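Local structure of DUTPase (Staphylococcus phage 11, 4GV8) at the interface of chains A and B. The protein hydrolyses dUTP to dUMP and pyrophosphate as a jelly-roll phage dUTPase, and also moonlights in a role beyond this catalysis. Sequence-based numbering; all coordinates share one arbitrary frame. Chains: chain A/B, DUTPase.

Contact 1: the interface of chains A and B. Residues chain A 6-8, 50; chain B 148-153.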
# COMPACT_ATOMS: atom_id res chain seq x y z
N GLN A 6 -14.31 16.22 -13.32
CA GLN A 6 -15.56 15.66 -13.85
C GLN A 6 -15.70 14.21 -13.39
O GLN A 6 -14.69 13.45 -13.37
CB GLN A 6 -15.62 15.72 -15.39
CG GLN A 6 -15.30 17.09 -16.01
CD GLN A 6 -15.09 16.95 -17.51
OE1 GLN A 6 -16.02 16.72 -18.26
NE2 GLN A 6 -13.86 17.02 -17.93
N VAL A 7 -16.94 13.87 -13.02
CA VAL A 7 -17.36 12.56 -12.53
C VAL A 7 -18.57 12.14 -13.32
O VAL A 7 -19.53 12.93 -13.46
CB VAL A 7 -17.75 12.61 -11.01
CG1 VAL A 7 -18.17 11.23 -10.55
CG2 VAL A 7 -16.60 13.17 -10.17
N ARG A 8 -18.54 10.92 -13.87
CA ARG A 8 -19.73 10.29 -14.49
C ARG A 8 -20.29 9.17 -13.61
O ARG A 8 -19.54 8.29 -13.22
CB ARG A 8 -19.38 9.63 -15.81
CG ARG A 8 -19.37 10.53 -17.00
CD ARG A 8 -19.23 9.74 -18.26
NE ARG A 8 -20.31 8.76 -18.33
CZ ARG A 8 -20.73 8.16 -19.44
NH1 ARG A 8 -20.23 8.47 -20.63
NH2 ARG A 8 -21.72 7.27 -19.37
N ALA A 50 -16.84 6.90 -13.01
CA ALA A 50 -15.63 7.25 -13.76
C ALA A 50 -15.27 8.69 -13.42
O ALA A 50 -16.15 9.51 -13.23
CB ALA A 50 -15.79 7.13 -15.27
N LYS B 148 -17.70 18.17 -10.54
CA LYS B 148 -18.83 18.41 -11.46
C LYS B 148 -19.26 17.07 -12.04
O LYS B 148 -18.49 16.41 -12.72
CB LYS B 148 -18.47 19.38 -12.62
N GLN B 149 -20.49 16.66 -11.75
CA GLN B 149 -21.11 15.53 -12.42
C GLN B 149 -21.41 15.89 -13.88
O GLN B 149 -21.99 16.94 -14.15
CB GLN B 149 -22.42 15.11 -11.73
CG GLN B 149 -23.01 13.82 -12.32
CD GLN B 149 -24.25 13.37 -11.62
OE1 GLN B 149 -24.67 13.95 -10.60
NE2 GLN B 149 -24.85 12.31 -12.15
N VAL B 150 -21.05 14.99 -14.79
CA VAL B 150 -21.25 15.17 -16.23
C VAL B 150 -21.85 13.90 -16.81
O VAL B 150 -21.72 12.80 -16.23
CB VAL B 150 -19.92 15.51 -16.94
CG1 VAL B 150 -19.35 16.83 -16.41
CG2 VAL B 150 -18.91 14.35 -16.81
N GLU B 151 -22.49 14.03 -17.95
CA GLU B 151 -23.02 12.88 -18.69
C GLU B 151 -21.94 12.33 -19.64
O GLU B 151 -21.94 11.14 -19.94
CB GLU B 151 -24.29 13.25 -19.47
N GLU B 152 -21.05 13.22 -20.12
CA GLU B 152 -19.95 12.91 -21.01
C GLU B 152 -18.75 13.71 -20.54
O GLU B 152 -18.90 14.85 -20.13
CB GLU B 152 -20.25 13.37 -22.45
CG GLU B 152 -20.85 12.34 -23.37
CD GLU B 152 -19.86 11.29 -23.80
OE1 GLU B 152 -19.03 11.56 -24.71
OE2 GLU B 152 -19.92 10.19 -23.24
N PHE B 153 -17.56 13.14 -20.62
CA PHE B 153 -16.34 13.85 -20.30
C PHE B 153 -16.00 14.76 -21.43
O PHE B 153 -16.17 14.44 -22.63
CB PHE B 153 -15.16 12.87 -20.01
CG PHE B 153 -15.34 12.05 -18.73
CD1 PHE B 153 -15.41 12.67 -17.51
CD2 PHE B 153 -15.46 10.67 -18.78
CE1 PHE B 153 -15.61 11.97 -16.38
CE2 PHE B 153 -15.64 9.95 -17.61
CZ PHE B 153 -15.71 10.60 -16.41

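Contact 2: the interface of chains A and B. Residues chain A 4-5, 54, 57; chain B 143, 145.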
# COMPACT_ATOMS: atom_id res chain seq x y z
N THR A 4 -11.93 22.11 -11.33
CA THR A 4 -13.01 21.10 -11.19
C THR A 4 -12.64 19.70 -11.83
O THR A 4 -11.89 19.63 -12.79
CB THR A 4 -14.46 21.56 -11.66
OG1 THR A 4 -14.69 21.21 -13.02
CG2 THR A 4 -14.76 23.05 -11.44
N LEU A 5 -13.13 18.63 -11.21
CA LEU A 5 -12.91 17.27 -11.62
C LEU A 5 -14.25 16.70 -12.07
O LEU A 5 -15.21 16.69 -11.28
CB LEU A 5 -12.39 16.43 -10.44
CG LEU A 5 -12.23 14.92 -10.76
CD1 LEU A 5 -11.07 14.70 -11.74
CD2 LEU A 5 -12.05 14.08 -9.51
N PRO A 54 -6.87 15.10 -14.89
CA PRO A 54 -6.08 15.70 -15.94
C PRO A 54 -4.62 15.21 -16.00
O PRO A 54 -4.07 14.60 -15.05
CB PRO A 54 -6.13 17.24 -15.66
CG PRO A 54 -6.88 17.40 -14.41
CD PRO A 54 -7.06 16.04 -13.77
N TYR A 57 -1.41 14.72 -13.25
CA TYR A 57 -1.88 14.12 -11.98
C TYR A 57 -2.09 12.57 -12.09
O TYR A 57 -2.21 12.02 -13.17
CB TYR A 57 -3.22 14.81 -11.52
CG TYR A 57 -3.06 16.29 -11.39
CD1 TYR A 57 -2.69 16.86 -10.18
CD2 TYR A 57 -3.24 17.12 -12.47
CE1 TYR A 57 -2.50 18.22 -10.05
CE2 TYR A 57 -3.05 18.49 -12.36
CZ TYR A 57 -2.69 19.02 -11.15
OH TYR A 57 -2.49 20.36 -11.04
N TRP B 143 -4.33 17.91 -5.06
CA TRP B 143 -5.27 18.66 -5.78
C TRP B 143 -6.61 18.23 -5.29
O TRP B 143 -6.95 17.02 -5.34
CB TRP B 143 -5.09 18.37 -7.27
CG TRP B 143 -5.97 19.16 -8.19
CD1 TRP B 143 -6.05 20.54 -8.31
CD2 TRP B 143 -6.89 18.64 -9.24
NE1 TRP B 143 -6.96 20.89 -9.27
CE2 TRP B 143 -7.48 19.81 -9.88
CE3 TRP B 143 -7.31 17.36 -9.66
CZ2 TRP B 143 -8.44 19.70 -10.91
CZ3 TRP B 143 -8.27 17.26 -10.68
CH2 TRP B 143 -8.82 18.41 -11.29
N PRO B 145 -9.97 19.69 -6.16
CA PRO B 145 -10.98 20.47 -6.89
C PRO B 145 -12.44 20.29 -6.39
O PRO B 145 -12.79 19.36 -5.66
CB PRO B 145 -10.85 19.92 -8.31
CG PRO B 145 -10.47 18.49 -8.10
CD PRO B 145 -9.48 18.55 -6.97

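Contact 1: the interface of chains A and B
Strand 4-9 of chain A pairs in parallel with the end of strand 146-149 of chain B: A:Val7 N donates to B:Lys148 O at 3.0 Å, and A:Val7 O accepts from B:Val150 N at 2.9 Å. One residue thus spends both its backbone groups on the neighbouring subunit, a compact example of sheet extension by strand exchange, here in a jelly-roll trimer.

The flanking residues A:Gln6 and A:Arg8 send their side chains to the B:Val150 and B:Phe153 side of this pairing. The phenyl ring of B:Phe153 is met on one face by the aliphatic arm of A:Arg8, whose CG sits off-centre over that face, 4.0 Å from the ring centroid, in a CH-pi contact. The backbone C of A:Gln6 and the carbonyl O of A:Ala50 come in edge-on to the same ring, while A:Ala50 CB packs near CZ and CE2. A:Gln6 CB touches both the ring and B:Val150 CG2, joining the two apolar groups of chain B.

Farther out, the chain of A:Arg8 bends at chi3 (57°), and its guanidinium turns one face to the backbone carbonyl of B:Glu151, whose O lies 3.3 Å from A:Arg8 NE. A:Arg8 and B:Glu152 run side by side, their planar end groups turned 73° apart. The N-H does not point at the carboxylate, so the pairing is a salt bridge without a hydrogen bond, with A:Arg8 NH1 3.1 Å from B:Glu152 OE2.

Contact 2: the interface of chains A and B
B:Trp143 has CG anti to its backbone N (chi1 -177°) and beside its carbonyl carbon, which turns the six-membered ring in among A:Pro54, A:Leu5 and A:Thr4; A:Tyr57, with CG anti to its carbonyl carbon (chi1 -56°), brings its phenol ring up to the methylene that carries the indole. The site illustrates how one large aromatic side chain can contribute to a subunit contact by apolar packing, for in this patch no nitrogen or oxygen of one side lies within bonding distance of the other.

At its far end the indole meets A:Pro54 tip to tip, the pyrrolidine CD standing 3.5 Å from B:Trp143 CZ3 and CG lying near CH2. The leucine side chain crosses the indole at a slant: one methyl, A:Leu5 CD1, comes within 3.9 Å of B:Trp143 CZ3. The backbone carbonyl O of A:Thr4 approaches the same outer rim, 3.6 Å from B:Trp143 CH2, as a van der Waals neighbour.

The near end of the side chain is the business of A:Tyr57. Its long axis runs at about a right angle to that of the tryptophan, and it touches with a ring carbon rather than its hydroxyl, CE1 being 3.8 Å from B:Trp143 CB.

Within chain B, B:Pro145 lies against one face of the indole, its CD set centrally on that face, 3.4 Å from the plane. This intrachain packing should help hold the indole's tilt and leaves the proline's other carbons to meet chain A. Its CB packs against A:Thr4 CA, and its CG rests 3.7 Å from A:Leu5 CB, the methylene that begins the leucine side chain.

The C-alpha centres of contact 1 and contact 2 lie about 12 Å apart, and both draw on strand 4-9 of chain A: residues 4 and 5 serve contact 2, residues 6 to 8 contact 1. In chain B the tail runs from the loop at 143-145 through strand 146-149 to the loop at 150-153. Polar backbone pairing thus follows directly on an apolar anchorage along one segment. Three copies make up the deposited assembly, consistent with the trimer typical of this dUTPase family, and repetition of this tail exchange would tie each subunit to the next around the ring.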